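Local coordinates for protein ethanolamine kinase Pv091845 (Plasmodium vivax, PDB 2QG7) that probably phosphorylates ethanolamine, as a kinase of the choline/ethanolamine kinase family, in the first step of phosphatidylethanolamine synthesis, at residues Glu386-Ile391 against Glu401-Leu406; Glu286-Val291 against Glu359-Ile364; Lys204-Leu209 against Ile347-Phe352; Asn238-Tyr243 against Ser417-Gly422. One frame throughout, in Å; residues are numbered along the deposited sequence.

Interaction 1 of 4, residues Glu386-Ile391 against Glu401-Leu406; sequences EEYHFI and ELINQL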
# COMPACT_ATOMS: atom_id res chain seq x y z
N GLU D 386 -8.54 -13.15 20.43
CA GLU D 386 -9.47 -12.08 20.06
C GLU D 386 -10.62 -12.58 19.21
O GLU D 386 -11.74 -12.08 19.33
CB GLU D 386 -8.74 -10.97 19.35
CG GLU D 386 -7.79 -10.21 20.20
CD GLU D 386 -7.03 -9.16 19.40
OE1 GLU D 386 -7.67 -8.34 18.67
OE2 GLU D 386 -5.79 -9.14 19.52
N GLU D 387 -10.37 -13.56 18.35
CA GLU D 387 -11.44 -14.20 17.62
C GLU D 387 -12.43 -14.91 18.58
O GLU D 387 -13.66 -14.93 18.37
CB GLU D 387 -10.87 -15.21 16.64
CG GLU D 387 -10.08 -14.61 15.52
CD GLU D 387 -9.59 -15.63 14.50
OE1 GLU D 387 -9.57 -16.85 14.80
OE2 GLU D 387 -9.18 -15.20 13.38
N TYR D 388 -11.86 -15.51 19.64
CA TYR D 388 -12.60 -16.20 20.67
C TYR D 388 -13.57 -15.27 21.44
O TYR D 388 -14.77 -15.57 21.59
CB TYR D 388 -11.59 -16.86 21.62
CG TYR D 388 -12.17 -17.82 22.61
CD1 TYR D 388 -12.35 -19.17 22.27
CD2 TYR D 388 -12.56 -17.38 23.89
CE1 TYR D 388 -12.88 -20.06 23.18
CE2 TYR D 388 -13.12 -18.27 24.81
CZ TYR D 388 -13.27 -19.61 24.44
OH TYR D 388 -13.80 -20.49 25.36
N HIS D 389 -13.04 -14.15 21.93
CA HIS D 389 -13.84 -13.19 22.65
C HIS D 389 -15.05 -12.70 21.86
O HIS D 389 -16.10 -12.49 22.43
CB HIS D 389 -12.98 -12.02 23.16
CG HIS D 389 -13.71 -11.10 24.10
ND1 HIS D 389 -14.27 -9.91 23.70
CD2 HIS D 389 -14.00 -11.22 25.42
CE1 HIS D 389 -14.86 -9.33 24.73
NE2 HIS D 389 -14.70 -10.10 25.79
N PHE D 390 -14.93 -12.53 20.55
CA PHE D 390 -16.03 -12.04 19.70
C PHE D 390 -17.10 -13.12 19.52
O PHE D 390 -18.32 -12.87 19.60
CB PHE D 390 -15.49 -11.63 18.32
CG PHE D 390 -16.53 -11.05 17.37
CD1 PHE D 390 -16.75 -9.67 17.28
CD2 PHE D 390 -17.26 -11.88 16.51
CE1 PHE D 390 -17.66 -9.15 16.38
CE2 PHE D 390 -18.21 -11.35 15.61
CZ PHE D 390 -18.41 -9.99 15.54
N ILE D 391 -16.61 -14.32 19.25
CA ILE D 391 -17.45 -15.46 18.89
C ILE D 391 -18.22 -15.96 20.12
O ILE D 391 -19.34 -16.43 19.99
CB ILE D 391 -16.61 -16.56 18.21
CG1 ILE D 391 -16.22 -16.06 16.79
CG2 ILE D 391 -17.39 -17.88 18.14
CD1 ILE D 391 -15.25 -16.90 16.03
N GLU D 401 -16.11 -25.64 23.01
CA GLU D 401 -16.17 -26.58 21.88
C GLU D 401 -17.01 -25.98 20.76
O GLU D 401 -16.83 -26.30 19.57
CB GLU D 401 -16.77 -27.96 22.27
CG GLU D 401 -16.05 -28.73 23.41
CD GLU D 401 -14.69 -29.36 22.96
OE1 GLU D 401 -14.22 -30.34 23.62
OE2 GLU D 401 -14.08 -28.87 21.96
N LEU D 402 -17.96 -25.13 21.16
CA LEU D 402 -18.83 -24.52 20.17
C LEU D 402 -18.15 -23.27 19.59
O LEU D 402 -18.22 -23.04 18.37
CB LEU D 402 -20.22 -24.25 20.76
CG LEU D 402 -21.33 -23.98 19.72
CD1 LEU D 402 -21.67 -25.28 18.94
CD2 LEU D 402 -22.61 -23.37 20.40
N ILE D 403 -17.50 -22.50 20.48
CA ILE D 403 -16.66 -21.37 20.10
C ILE D 403 -15.50 -21.75 19.18
O ILE D 403 -15.43 -21.22 18.06
CB ILE D 403 -16.12 -20.59 21.29
CG1 ILE D 403 -17.27 -20.13 22.17
CG2 ILE D 403 -15.33 -19.36 20.81
CD1 ILE D 403 -16.85 -19.64 23.54
N ASN D 404 -14.64 -22.68 19.60
CA ASN D 404 -13.51 -23.18 18.77
C ASN D 404 -13.92 -23.75 17.41
O ASN D 404 -13.17 -23.78 16.46
CB ASN D 404 -12.69 -24.20 19.55
CG ASN D 404 -11.81 -23.55 20.58
OD1 ASN D 404 -11.72 -22.34 20.65
ND2 ASN D 404 -11.15 -24.36 21.38
N GLN D 405 -15.15 -24.19 17.33
CA GLN D 405 -15.58 -24.85 16.13
C GLN D 405 -15.98 -23.79 15.11
O GLN D 405 -15.88 -24.03 13.88
CB GLN D 405 -16.77 -25.74 16.50
CG GLN D 405 -17.16 -26.73 15.47
CD GLN D 405 -17.80 -27.98 16.06
OE1 GLN D 405 -18.15 -28.02 17.29
NE2 GLN D 405 -17.97 -29.00 15.16
N LEU D 406 -16.45 -22.64 15.60
CA LEU D 406 -16.76 -21.53 14.70
C LEU D 406 -15.46 -20.75 14.34
O LEU D 406 -15.34 -20.22 13.23
CB LEU D 406 -17.87 -20.63 15.26
CG LEU D 406 -18.34 -19.39 14.47
CD1 LEU D 406 -18.70 -19.64 12.97
CD2 LEU D 406 -19.50 -18.73 15.16

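Interaction 2 of 4, residues Glu286-Val291 against Glu359-Ile364; sequences ENSPIV and ERAYDI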
# COMPACT_ATOMS: atom_id res chain seq x y z
N GLU D 286 -16.37 -26.23 4.92
CA GLU D 286 -16.59 -25.88 6.33
C GLU D 286 -18.08 -25.93 6.69
O GLU D 286 -18.40 -25.89 7.85
CB GLU D 286 -16.00 -24.50 6.67
CG GLU D 286 -14.53 -24.34 6.45
CD GLU D 286 -13.66 -25.10 7.44
OE1 GLU D 286 -12.47 -25.29 7.12
OE2 GLU D 286 -14.14 -25.50 8.55
N ASN D 287 -18.95 -26.06 5.68
CA ASN D 287 -20.42 -26.03 5.82
C ASN D 287 -20.88 -24.94 6.82
O ASN D 287 -21.23 -25.22 8.01
CB ASN D 287 -21.04 -27.40 6.18
CG ASN D 287 -21.17 -28.33 4.96
OD1 ASN D 287 -20.15 -28.84 4.42
ND2 ASN D 287 -22.43 -28.60 4.55
N SER D 288 -20.84 -23.69 6.34
CA SER D 288 -21.24 -22.58 7.16
C SER D 288 -22.68 -22.25 6.78
O SER D 288 -23.00 -22.07 5.60
CB SER D 288 -20.30 -21.37 6.96
OG SER D 288 -20.62 -20.31 7.84
N PRO D 289 -23.55 -22.18 7.80
CA PRO D 289 -24.96 -21.84 7.59
C PRO D 289 -25.14 -20.52 6.83
O PRO D 289 -24.54 -19.52 7.19
CB PRO D 289 -25.52 -21.72 9.00
CG PRO D 289 -24.50 -22.47 9.87
CD PRO D 289 -23.21 -22.34 9.23
N ILE D 290 -25.95 -20.56 5.77
CA ILE D 290 -26.31 -19.40 4.97
C ILE D 290 -27.33 -18.56 5.75
O ILE D 290 -28.43 -19.03 6.06
CB ILE D 290 -26.92 -19.82 3.61
CG1 ILE D 290 -26.15 -21.00 2.99
CG2 ILE D 290 -27.03 -18.67 2.67
CD1 ILE D 290 -24.68 -20.78 2.77
N VAL D 291 -26.93 -17.34 6.12
CA VAL D 291 -27.76 -16.43 6.90
C VAL D 291 -27.85 -15.09 6.18
O VAL D 291 -27.22 -14.89 5.13
CB VAL D 291 -27.23 -16.26 8.34
CG1 VAL D 291 -27.15 -17.63 9.03
CG2 VAL D 291 -25.87 -15.64 8.36
N GLU D 359 -22.84 -17.35 3.67
CA GLU D 359 -22.26 -18.04 4.80
C GLU D 359 -21.99 -17.06 5.93
O GLU D 359 -21.42 -16.00 5.72
CB GLU D 359 -20.95 -18.70 4.38
CG GLU D 359 -21.09 -19.90 3.43
CD GLU D 359 -21.13 -19.54 1.95
OE1 GLU D 359 -21.40 -18.34 1.60
OE2 GLU D 359 -20.88 -20.44 1.11
N ARG D 360 -22.38 -17.45 7.14
CA ARG D 360 -22.20 -16.63 8.32
C ARG D 360 -20.76 -16.40 8.62
O ARG D 360 -20.40 -15.41 9.29
CB ARG D 360 -22.94 -17.22 9.55
CG ARG D 360 -22.52 -18.64 9.95
CD ARG D 360 -22.76 -18.92 11.42
NE ARG D 360 -22.20 -20.22 11.86
CZ ARG D 360 -22.35 -20.78 13.07
NH1 ARG D 360 -23.06 -20.18 14.03
NH2 ARG D 360 -21.78 -21.97 13.34
N ALA D 361 -19.92 -17.32 8.16
CA ALA D 361 -18.48 -17.27 8.43
C ALA D 361 -17.80 -16.20 7.55
O ALA D 361 -16.84 -15.55 8.00
CB ALA D 361 -17.86 -18.60 8.25
N TYR D 362 -18.31 -15.98 6.33
CA TYR D 362 -17.90 -14.83 5.53
C TYR D 362 -18.04 -13.45 6.23
O TYR D 362 -17.10 -12.64 6.21
CB TYR D 362 -18.62 -14.81 4.21
CG TYR D 362 -18.20 -13.65 3.39
CD1 TYR D 362 -17.04 -13.69 2.59
CD2 TYR D 362 -18.96 -12.47 3.40
CE1 TYR D 362 -16.65 -12.60 1.82
CE2 TYR D 362 -18.56 -11.34 2.65
CZ TYR D 362 -17.41 -11.43 1.85
OH TYR D 362 -17.04 -10.32 1.12
N ASP D 363 -19.21 -13.20 6.83
CA ASP D 363 -19.49 -11.93 7.48
C ASP D 363 -18.61 -11.65 8.68
O ASP D 363 -18.27 -10.50 8.94
CB ASP D 363 -20.96 -11.87 7.87
CG ASP D 363 -21.58 -10.48 7.68
OD1 ASP D 363 -20.97 -9.60 6.99
OD2 ASP D 363 -22.69 -10.29 8.24
N ILE D 364 -18.24 -12.68 9.40
CA ILE D 364 -17.38 -12.56 10.56
C ILE D 364 -15.90 -12.35 10.18
O ILE D 364 -15.24 -11.47 10.74
CB ILE D 364 -17.53 -13.79 11.53
CG1 ILE D 364 -19.02 -14.01 11.87
CG2 ILE D 364 -16.64 -13.64 12.82
CD1 ILE D 364 -19.35 -15.37 12.53

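Interaction 3 of 4, residues Lys204-Leu209 against Ile347-Phe352; sequences KNLKLL and ISFIDF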
# COMPACT_ATOMS: atom_id res chain seq x y z
N LYS D 204 -23.16 -9.40 19.33
CA LYS D 204 -24.58 -9.57 19.75
C LYS D 204 -25.56 -9.07 18.71
O LYS D 204 -26.57 -9.74 18.44
CB LYS D 204 -24.87 -8.88 21.07
CG LYS D 204 -24.32 -9.56 22.30
CD LYS D 204 -24.79 -8.78 23.49
CE LYS D 204 -23.98 -9.09 24.73
NZ LYS D 204 -24.23 -10.50 25.18
N ASN D 205 -25.28 -7.89 18.14
CA ASN D 205 -26.10 -7.31 17.05
C ASN D 205 -25.99 -8.09 15.76
O ASN D 205 -26.95 -8.21 15.00
CB ASN D 205 -25.74 -5.85 16.81
CG ASN D 205 -26.85 -5.09 16.09
OD1 ASN D 205 -28.02 -5.22 16.43
ND2 ASN D 205 -26.48 -4.32 15.10
N LEU D 206 -24.82 -8.66 15.53
CA LEU D 206 -24.56 -9.47 14.33
C LEU D 206 -25.30 -10.79 14.41
O LEU D 206 -25.76 -11.28 13.39
CB LEU D 206 -23.03 -9.66 14.09
CG LEU D 206 -22.65 -10.39 12.78
CD1 LEU D 206 -22.97 -9.56 11.54
CD2 LEU D 206 -21.19 -10.80 12.79
N LYS D 207 -25.42 -11.37 15.61
CA LYS D 207 -26.24 -12.57 15.81
C LYS D 207 -27.73 -12.29 15.57
O LYS D 207 -28.40 -13.08 14.88
CB LYS D 207 -26.05 -13.14 17.21
CG LYS D 207 -25.74 -14.63 17.18
CD LYS D 207 -26.98 -15.42 16.78
CE LYS D 207 -26.63 -16.79 16.30
NZ LYS D 207 -26.14 -17.56 17.49
N LEU D 208 -28.23 -11.18 16.13
CA LEU D 208 -29.56 -10.69 15.80
C LEU D 208 -29.85 -10.62 14.29
O LEU D 208 -30.92 -11.00 13.85
CB LEU D 208 -29.81 -9.32 16.44
CG LEU D 208 -29.90 -9.25 17.97
CD1 LEU D 208 -29.88 -7.79 18.52
CD2 LEU D 208 -31.17 -9.98 18.43
N LEU D 209 -28.90 -10.10 13.51
CA LEU D 209 -28.99 -10.11 12.07
C LEU D 209 -28.97 -11.53 11.53
O LEU D 209 -29.76 -11.90 10.66
CB LEU D 209 -27.86 -9.25 11.46
CG LEU D 209 -27.45 -9.36 9.99
CD1 LEU D 209 -28.53 -8.83 9.09
CD2 LEU D 209 -26.15 -8.65 9.73
N ILE D 347 -25.07 -0.30 20.01
CA ILE D 347 -24.53 -0.53 18.69
C ILE D 347 -25.59 -0.91 17.66
O ILE D 347 -26.40 -1.78 17.91
CB ILE D 347 -23.39 -1.64 18.74
CG1 ILE D 347 -22.10 -1.08 19.39
CG2 ILE D 347 -23.17 -2.34 17.36
CD1 ILE D 347 -21.46 0.13 18.69
N SER D 348 -25.56 -0.26 16.49
CA SER D 348 -26.36 -0.67 15.35
C SER D 348 -25.56 -0.54 14.04
O SER D 348 -24.57 0.16 13.98
CB SER D 348 -27.66 0.12 15.29
OG SER D 348 -27.39 1.49 15.18
N PHE D 349 -26.01 -1.25 13.01
CA PHE D 349 -25.36 -1.24 11.72
C PHE D 349 -26.12 -0.37 10.72
O PHE D 349 -27.34 -0.25 10.79
CB PHE D 349 -25.20 -2.67 11.17
CG PHE D 349 -24.53 -3.62 12.14
CD1 PHE D 349 -23.53 -3.18 13.00
CD2 PHE D 349 -24.90 -4.96 12.19
CE1 PHE D 349 -22.94 -4.06 13.90
CE2 PHE D 349 -24.27 -5.82 13.06
CZ PHE D 349 -23.32 -5.36 13.91
N ILE D 350 -25.38 0.19 9.77
CA ILE D 350 -25.91 1.01 8.66
C ILE D 350 -25.33 0.51 7.36
O ILE D 350 -24.43 -0.32 7.33
CB ILE D 350 -25.59 2.58 8.81
CG1 ILE D 350 -24.08 2.86 8.94
CG2 ILE D 350 -26.38 3.24 9.96
CD1 ILE D 350 -23.66 4.25 8.50
N ASP D 351 -25.87 1.01 6.26
CA ASP D 351 -25.41 0.73 4.92
C ASP D 351 -25.46 -0.74 4.50
O ASP D 351 -24.44 -1.45 4.43
CB ASP D 351 -24.05 1.39 4.68
CG ASP D 351 -23.88 1.88 3.24
OD1 ASP D 351 -24.66 1.44 2.32
OD2 ASP D 351 -22.94 2.70 3.03
N PHE D 352 -26.66 -1.19 4.19
CA PHE D 352 -26.93 -2.59 3.85
C PHE D 352 -27.02 -2.79 2.35
O PHE D 352 -27.83 -3.60 1.89
CB PHE D 352 -28.26 -3.01 4.50
CG PHE D 352 -28.26 -2.90 6.00
CD1 PHE D 352 -28.70 -1.74 6.62
CD2 PHE D 352 -27.82 -3.95 6.78
CE1 PHE D 352 -28.68 -1.63 8.03
CE2 PHE D 352 -27.79 -3.86 8.15
CZ PHE D 352 -28.22 -2.69 8.78
O HOH W 1 -28.42 -2.66 13.65

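Interaction 4 of 4, residues Asn238-Tyr243 against Ser417-Gly422; sequences NTIWKY and SHINWG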
# COMPACT_ATOMS: atom_id res chain seq x y z
N ASN D 238 -21.64 -16.37 -6.52
CA ASN D 238 -22.24 -15.67 -7.64
C ASN D 238 -21.67 -14.26 -7.79
O ASN D 238 -21.53 -13.78 -8.90
CB ASN D 238 -23.76 -15.59 -7.42
CG ASN D 238 -24.49 -14.96 -8.61
OD1 ASN D 238 -24.74 -15.63 -9.64
ND2 ASN D 238 -24.86 -13.67 -8.47
N THR D 239 -21.39 -13.61 -6.66
CA THR D 239 -20.91 -12.22 -6.62
C THR D 239 -19.42 -12.18 -6.96
O THR D 239 -19.00 -11.36 -7.78
CB THR D 239 -21.16 -11.55 -5.26
OG1 THR D 239 -22.56 -11.58 -4.99
CG2 THR D 239 -20.73 -10.12 -5.25
N ILE D 240 -18.63 -13.06 -6.34
CA ILE D 240 -17.20 -13.17 -6.64
C ILE D 240 -16.94 -13.49 -8.11
O ILE D 240 -16.10 -12.86 -8.74
CB ILE D 240 -16.47 -14.19 -5.71
CG1 ILE D 240 -16.59 -13.76 -4.26
CG2 ILE D 240 -14.99 -14.30 -6.08
CD1 ILE D 240 -15.93 -14.72 -3.30
N TRP D 241 -17.65 -14.47 -8.66
CA TRP D 241 -17.56 -14.79 -10.10
C TRP D 241 -18.07 -13.68 -10.99
O TRP D 241 -17.57 -13.52 -12.10
CB TRP D 241 -18.26 -16.11 -10.45
CG TRP D 241 -17.50 -17.32 -9.97
CD1 TRP D 241 -17.88 -18.18 -8.98
CD2 TRP D 241 -16.23 -17.78 -10.44
NE1 TRP D 241 -16.92 -19.15 -8.80
CE2 TRP D 241 -15.90 -18.93 -9.68
CE3 TRP D 241 -15.33 -17.33 -11.41
CZ2 TRP D 241 -14.69 -19.65 -9.88
CZ3 TRP D 241 -14.14 -18.04 -11.61
CH2 TRP D 241 -13.83 -19.19 -10.84
N LYS D 242 -19.04 -12.90 -10.51
CA LYS D 242 -19.53 -11.77 -11.30
C LYS D 242 -18.41 -10.74 -11.47
O LYS D 242 -18.20 -10.22 -12.55
CB LYS D 242 -20.73 -11.15 -10.60
CG LYS D 242 -21.51 -10.03 -11.36
CD LYS D 242 -22.11 -9.02 -10.25
CE LYS D 242 -22.93 -7.87 -10.95
NZ LYS D 242 -23.56 -6.91 -9.93
N TYR D 243 -17.70 -10.45 -10.39
CA TYR D 243 -16.59 -9.50 -10.44
C TYR D 243 -15.46 -10.01 -11.37
O TYR D 243 -14.90 -9.25 -12.15
CB TYR D 243 -16.03 -9.23 -9.04
CG TYR D 243 -16.94 -8.60 -8.02
CD1 TYR D 243 -18.02 -7.78 -8.39
CD2 TYR D 243 -16.71 -8.79 -6.67
CE1 TYR D 243 -18.86 -7.18 -7.42
CE2 TYR D 243 -17.51 -8.20 -5.70
CZ TYR D 243 -18.57 -7.38 -6.08
OH TYR D 243 -19.37 -6.81 -5.10
N SER D 417 -12.79 -13.00 1.59
CA SER D 417 -13.03 -11.59 1.78
C SER D 417 -11.98 -10.70 1.05
O SER D 417 -12.34 -9.68 0.47
CB SER D 417 -12.97 -11.33 3.29
OG SER D 417 -12.98 -9.96 3.56
N HIS D 418 -10.70 -11.10 1.06
CA HIS D 418 -9.67 -10.43 0.24
C HIS D 418 -9.94 -10.45 -1.27
O HIS D 418 -9.79 -9.44 -1.94
CB HIS D 418 -8.29 -11.05 0.51
CG HIS D 418 -7.79 -10.80 1.88
ND1 HIS D 418 -7.83 -9.55 2.47
CD2 HIS D 418 -7.22 -11.63 2.79
CE1 HIS D 418 -7.29 -9.62 3.68
NE2 HIS D 418 -6.91 -10.87 3.90
N ILE D 419 -10.31 -11.60 -1.80
CA ILE D 419 -10.60 -11.72 -3.21
C ILE D 419 -11.82 -10.92 -3.61
O ILE D 419 -11.81 -10.21 -4.62
CB ILE D 419 -10.71 -13.21 -3.63
CG1 ILE D 419 -9.35 -13.89 -3.41
CG2 ILE D 419 -11.18 -13.32 -5.07
CD1 ILE D 419 -9.33 -15.45 -3.52
N ASN D 420 -12.88 -11.03 -2.82
CA ASN D 420 -14.10 -10.27 -3.04
C ASN D 420 -13.85 -8.76 -3.14
O ASN D 420 -14.30 -8.11 -4.08
CB ASN D 420 -15.15 -10.58 -1.94
CG ASN D 420 -16.49 -9.90 -2.20
OD1 ASN D 420 -17.25 -10.32 -3.06
ND2 ASN D 420 -16.76 -8.83 -1.47
N TRP D 421 -13.17 -8.20 -2.16
CA TRP D 421 -12.97 -6.77 -2.14
C TRP D 421 -11.84 -6.29 -3.02
O TRP D 421 -11.83 -5.13 -3.41
CB TRP D 421 -12.82 -6.24 -0.71
CG TRP D 421 -14.16 -6.28 0.01
CD1 TRP D 421 -14.52 -7.14 1.00
CD2 TRP D 421 -15.32 -5.47 -0.26
NE1 TRP D 421 -15.81 -6.89 1.38
CE2 TRP D 421 -16.33 -5.89 0.62
CE3 TRP D 421 -15.59 -4.43 -1.17
CZ2 TRP D 421 -17.60 -5.30 0.64
CZ3 TRP D 421 -16.87 -3.84 -1.15
CH2 TRP D 421 -17.86 -4.29 -0.26
N GLY D 422 -10.87 -7.18 -3.33
CA GLY D 422 -9.91 -6.94 -4.39
C GLY D 422 -10.54 -6.72 -5.76
O GLY D 422 -10.13 -5.81 -6.46
O HOH W 2 -18.67 -6.81 -2.60

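Interaction 1 of 4, residues Glu386-Ile391 against Glu401-Leu406
E386 O takes two bonds, one from Q199 NE2 and a weak one from F390 N (3.4 Å); E387 OE2 hydrogen-bonds the Y414 hydroxyl, and E386 OE1 forms a salt bridge to K194. None spans the interface between 386-391 and 401-406, which is carried by carbon. The ring of Y388, with CG anti to the backbone N (chi1 -170°), extends toward the second helix and meets I403 at about a right angle. Both branches of I403 touch it: CG2 comes obliquely to within 3.3 Å of Y388 CD1, a tight approach, while I403 CD1 lies 3.7 Å from Y388 CZ. The side-chain amide oxygen of N404 lies in the plane of the ring at its edge, with OD1 3.6 Å from Y388 CE1 and the amide turned 62° from the ring; the slightly positive ring hydrogens probably suit it. One turn on, I391 directs CG2, anti to its own backbone N, between two partners: I403 CG2 at 3.7 Å and L406 CD2 also at 3.7 Å. This is a pair of consecutive helices joined by a short connection, their axes approaching to 9.5 Å at 118°. I407 continues the seam, touching E387, Y388 and I391. Elsewhere on helix 384-395, F390 packs on I202, A203 and L206 of helix 196-210 and meets F368 edge-to-face.

Interaction 2 of 4, residues Glu286-Val291 against Glu359-Ile364
R360 and P289 cross obliquely: P289 CG lies over one face of the guanidinium, and P289 CD comes to 3.5 Å from R360 NE. The arginine begins from the crowded first-torsion position, CG between the backbone N and the carbonyl carbon (chi1 58°), then runs extended from CG to NE. S288 OG sits near the guanidinium plane, at its edge. E409 joins the two: its carboxylate forms a salt bridge with R360 NE and a hydrogen bond with S288 OG. The serine oxygen, anti to its own backbone N, also accepts from A361 N at 3.1 Å, a bent bond of 137°, so a first-turn amide of helix 360-369 is met by a side chain from another part of the chain. Next to it, R360 N donates to P289 O at 3.0 Å, in the carbonyl plane.

These bonds lie where a two-stranded antiparallel ladder, 290-293 with 356-359, runs directly into a helix. I290 and E359 form a non-hydrogen-bonded pair, with E359 at the N-cap position. Their side chains lie alongside each other, pointing the same way, with I290 CD1 3.8 Å from E359 CG. Bent at chi2 (87°), the E359 carboxylate turns to S234 and W237, which hydrogen-bond its two oxygens. V291 crosses R360 obliquely, CG2 3.5 Å from R360 CB. Beyond V291 the strand leads to H294 and C295, whose backbone amides are hydrogen-bonded by the D363 carboxylate.

Interaction 3 of 4, residues Lys204-Leu209 against Ile347-Phe352
N205 makes the main approach from helix 204-209. With CG anti to the backbone N (chi1 -159°), its amide reaches F349 tip to tip and sets ND2 3.2 Å above the ring plane, over the ring's centre; the amide plane is inclined by 58° to the ring. The same nitrogen donates to a water 2.9 Å from ND2, and that water also accepts from F349 N at 2.9 Å. One amide hydrogen thus goes to the water, and the other is probably turned toward the pi cloud, which together would fix the rotation of the amide.

L206 follows beside the ring: its CA lies in the ring plane at the edge, and CB is 4.2 Å from F349 CE2. The L206 side chain also packs on D363 and I364 of helix 360-369. F349 belongs to strand 347-349, an edge of the small three-stranded sheet with 302-304 and 186-187. The chain then passes into an I-D-F-E sequence, in which D351 probably corresponds to the metal-binding aspartate of the DFG motif in related kinases. L209, one turn after N205, points toward the strand and touches H294 and D363, while I350 O is hydrogen-bonded by H294 NE2.

Interaction 4 of 4, residues Asn238-Tyr243 against Ser417-Gly422
N420 is central: its CG is anti to the backbone N (chi1 -175°), which carries the amide across to helix 238-243, where OD1 stands 3.4 Å from Y243 CE2 and 3.7 Å from I240 CG1. The tyrosine ring and the amide are turned 44° to each other and cross obliquely. Alongside, the CG2 methyls of I240 and I419 meet at 4.1 Å, the two side chains at about a right angle.

One water completes this first shell: it accepts from N420 ND2 at 3.0 Å and lies 2.6 Å from Y243 OH, at the edge and in the plane of the tyrosine ring. Both ND2 and this water also lie over one face of the W421 indole, offset toward its rim. T239 O, from Y243's own helix, lies similarly over one face of the tyrosine ring. Farther out, W421 meets W424 and Y354 edge-to-face. The contact joins helices 236-251 and 413-430 in the helical C-terminal lobe of the kinase-like fold, their axes 9.5 Å apart at 45°.

The polar ends of Y243 and N420 are paired through a shared solvent molecule in a buried contact, and the water bond to ND2 probably helps hold the amide's rotation.

Helix 360-369 is the hub. L406 CD1 of interaction 1 packs 3.7 Å from R360 NE; the centres of interactions 1 and 2 lie about 14 Å apart. D363 OD2 touches L206 CD1 of interaction 3 at 3.4 Å, and Y362 OH lies 3.0 Å from N420 ND2 of interaction 4. Interactions 1 and 3 also meet (F390 CZ to L206 CD2, 4.0 Å), whereas the nearest atoms of interactions 3 and 4 are about 9 Å apart. D363 and I350 both reach H294, the start of the family's H-x-D motif, and W421 of interaction 4 touches its D296, so interactions 2, 3 and 4 probably border the catalytic region, with interaction 1 farther out.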